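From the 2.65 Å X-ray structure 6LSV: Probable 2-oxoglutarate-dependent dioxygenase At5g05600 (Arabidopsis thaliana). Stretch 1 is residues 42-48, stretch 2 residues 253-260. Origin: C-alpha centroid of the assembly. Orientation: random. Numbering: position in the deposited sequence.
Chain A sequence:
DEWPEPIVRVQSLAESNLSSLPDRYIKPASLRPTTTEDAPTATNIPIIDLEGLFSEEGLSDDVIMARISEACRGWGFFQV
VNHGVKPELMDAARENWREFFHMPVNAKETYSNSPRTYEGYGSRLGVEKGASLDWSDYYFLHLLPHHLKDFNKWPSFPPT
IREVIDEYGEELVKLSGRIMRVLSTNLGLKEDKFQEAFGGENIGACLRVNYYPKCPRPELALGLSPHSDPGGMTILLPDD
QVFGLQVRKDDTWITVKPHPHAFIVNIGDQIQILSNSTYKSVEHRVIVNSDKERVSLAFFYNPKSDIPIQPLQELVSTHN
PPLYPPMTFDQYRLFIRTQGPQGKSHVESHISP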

# COMPACT_ATOMS: atom_id res chain seq x y z
N ALA A 42 8.19 -10.31 -16.29
CA ALA A 42 7.06 -9.54 -15.77
C ALA A 42 5.81 -9.77 -16.62
O ALA A 42 5.82 -9.52 -17.83
N THR A 43 4.74 -10.22 -15.98
CA THR A 43 3.52 -10.58 -16.69
C THR A 43 2.56 -9.40 -16.76
O THR A 43 2.54 -8.53 -15.88
N ASN A 44 1.75 -9.39 -17.81
CA ASN A 44 0.79 -8.31 -18.04
C ASN A 44 -0.45 -8.48 -17.17
O ASN A 44 -0.94 -9.60 -16.98
N ILE A 45 -0.95 -7.37 -16.67
CA ILE A 45 -2.19 -7.32 -15.89
C ILE A 45 -3.26 -6.69 -16.76
O ILE A 45 -3.08 -5.56 -17.23
N PRO A 46 -4.38 -7.37 -17.02
CA PRO A 46 -5.41 -6.80 -17.90
C PRO A 46 -5.92 -5.48 -17.34
O PRO A 46 -6.18 -5.34 -16.14
N ILE A 47 -6.07 -4.50 -18.23
CA ILE A 47 -6.38 -3.13 -17.84
C ILE A 47 -7.87 -2.88 -17.98
O ILE A 47 -8.56 -3.47 -18.82
N ILE A 48 -8.37 -1.97 -17.15
CA ILE A 48 -9.76 -1.55 -17.15
C ILE A 48 -9.82 -0.10 -17.62
O ILE A 48 -9.18 0.77 -17.02
N TRP A 253 4.51 -16.50 -6.87
CA TRP A 253 4.86 -15.08 -6.85
C TRP A 253 5.04 -14.60 -8.28
O TRP A 253 5.91 -15.09 -9.00
N ILE A 254 4.22 -13.64 -8.69
CA ILE A 254 4.13 -13.19 -10.07
C ILE A 254 4.57 -11.73 -10.13
O ILE A 254 4.01 -10.88 -9.41
N THR A 255 5.54 -11.44 -10.98
CA THR A 255 6.05 -10.08 -11.13
C THR A 255 5.15 -9.29 -12.07
O THR A 255 4.82 -9.75 -13.17
N VAL A 256 4.77 -8.08 -11.65
CA VAL A 256 3.79 -7.26 -12.35
C VAL A 256 4.51 -6.28 -13.26
O VAL A 256 5.34 -5.49 -12.80
N LYS A 257 4.21 -6.33 -14.55
CA LYS A 257 4.71 -5.32 -15.49
C LYS A 257 3.82 -4.09 -15.44
O LYS A 257 2.64 -4.19 -15.80
N PRO A 258 4.32 -2.94 -15.03
CA PRO A 258 3.45 -1.76 -14.93
C PRO A 258 3.07 -1.23 -16.30
O PRO A 258 3.88 -1.21 -17.23
N HIS A 259 1.82 -0.82 -16.42
CA HIS A 259 1.30 -0.20 -17.63
C HIS A 259 1.42 1.32 -17.51
O HIS A 259 1.11 1.88 -16.46
N PRO A 260 1.90 1.98 -18.56
CA PRO A 260 2.15 3.42 -18.49
C PRO A 260 0.95 4.22 -18.02
O PRO A 260 -0.15 4.12 -18.57

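Side-chain packing between residues 42-48 and 253-260, segments more than 200 positions apart in sequence. The backbones meet in a single bridge, Thr43 with Val256: Thr43 N donates to Thr255 O (2.9 Å), and Lys257 N donates to Thr43 O (3.1 Å), almost linearly. The side chains pack around this bridge. The CA-to-CB bond of Thr43 points away from the partner, yet its p rotamer (chi1 74°) brings OG1 back to 3.2 Å from Ile254 CG2 and allows a weak hydrogen bond from OG1 to Thr255 O (3.4 Å), an oxygen already engaged by the Thr43 amide. The same carbonyl receives a CA-H...O contact from Ala42 (CA to Thr255 O, 3.4 Å). The CA-to-CB bond of Ala42 points sideways, with CB 3.6 Å from Lys257 CB. Lys257 points toward the other stretch and has the largest area covered there. Its chain is t at chi1, chi2 and chi4, but chi3 sits between wells at 18°, a nearly eclipsed bend rather than full extension. CE lies 3.3 Å from Ala42 O, and NZ donates to Asn44 OD1 at 2.6 Å. Asn44 leaves its backbone sideways; with chi1 m (-49°) and chi2 -88°, its amide end comes nearer and presents OD1 to the ammonium group. Ile45 points toward the partner, m at both chi1 and chi2, and its CG1 packs 3.7 Å from CG1 of Val256. Val256 is t (chi1 166°): although its CA-to-CB bond points away, CG1 still reaches this apolar contact. Beyond the direct backbone bonds, water 1 links the two stretches, accepting from Ile45 N (3.0 Å) and donating to Lys257 O (2.5 Å). Farther along, Ile47 (p, t) and His259 (chi1 t, chi2 94°) point toward each other's stretch; Ile47 CG2 sits over one face of the imidazole, 4.0 Å from His259 CG, in a CH-pi contact.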

# COMPACT_ATOMS: atom_id res chain seq x y z
CB ALA A 42 7.41 -8.06 -15.73
CB THR A 43 2.84 -11.77 -16.01
OG1 THR A 43 2.23 -11.32 -14.79
CG2 THR A 43 3.85 -12.86 -15.69
CB ASN A 44 0.38 -8.26 -19.51
CG ASN A 44 1.55 -8.28 -20.45
OD1 ASN A 44 2.12 -7.24 -20.80
ND2 ASN A 44 1.93 -9.47 -20.89
CB ILE A 45 -2.00 -6.53 -14.58
CG1 ILE A 45 -0.77 -7.02 -13.82
CG2 ILE A 45 -3.26 -6.63 -13.72
CD1 ILE A 45 -0.70 -8.52 -13.65
CB PRO A 46 -6.50 -7.87 -17.92
CG PRO A 46 -5.80 -9.14 -17.52
CD PRO A 46 -4.73 -8.72 -16.55
CB ILE A 47 -5.57 -2.10 -18.65
CG1 ILE A 47 -5.78 -2.32 -20.15
CG2 ILE A 47 -4.09 -2.17 -18.29
CD1 ILE A 47 -5.26 -1.18 -21.00
CB ILE A 48 -10.40 -1.69 -15.76
CG1 ILE A 48 -10.06 -3.06 -15.15
CG2 ILE A 48 -11.90 -1.48 -15.83
CD1 ILE A 48 -10.76 -4.22 -15.80
CB TRP A 253 6.11 -14.84 -6.01
CG TRP A 253 5.82 -14.88 -4.53
CD1 TRP A 253 6.14 -15.88 -3.65
CD2 TRP A 253 5.13 -13.88 -3.77
NE1 TRP A 253 5.70 -15.55 -2.39
CE2 TRP A 253 5.08 -14.34 -2.44
CE3 TRP A 253 4.55 -12.65 -4.09
CZ2 TRP A 253 4.47 -13.60 -1.42
CZ3 TRP A 253 3.95 -11.92 -3.08
CH2 TRP A 253 3.91 -12.40 -1.77
CB ILE A 254 2.70 -13.35 -10.62
CG1 ILE A 254 2.26 -14.81 -10.48
CG2 ILE A 254 2.63 -12.91 -12.07
CD1 ILE A 254 0.76 -14.98 -10.35
CB THR A 255 7.48 -10.09 -11.65
OG1 THR A 255 8.27 -10.98 -10.85
CG2 THR A 255 8.08 -8.70 -11.60
CB VAL A 256 2.88 -6.52 -11.36
CG1 VAL A 256 2.11 -5.42 -12.06
CG2 VAL A 256 1.94 -7.49 -10.67
CB LYS A 257 4.78 -5.87 -16.91
CG LYS A 257 5.05 -4.79 -17.94
CD LYS A 257 5.34 -5.35 -19.33
CE LYS A 257 4.87 -6.78 -19.49
NZ LYS A 257 4.69 -7.11 -20.93
CB PRO A 258 4.31 -0.75 -14.16
CG PRO A 258 5.70 -1.12 -14.55
CD PRO A 258 5.71 -2.62 -14.67
CB HIS A 259 -0.16 -0.59 -17.86
CG HIS A 259 -0.71 -0.15 -19.18
ND1 HIS A 259 -0.71 -0.96 -20.29
CD2 HIS A 259 -1.27 1.02 -19.57
CE1 HIS A 259 -1.25 -0.32 -21.31
NE2 HIS A 259 -1.60 0.89 -20.90
CB PRO A 260 2.53 3.79 -19.94
CG PRO A 260 2.34 2.54 -20.75
CD PRO A 260 2.41 1.39 -19.81
O HOH W 1 0.45 -4.76 -16.89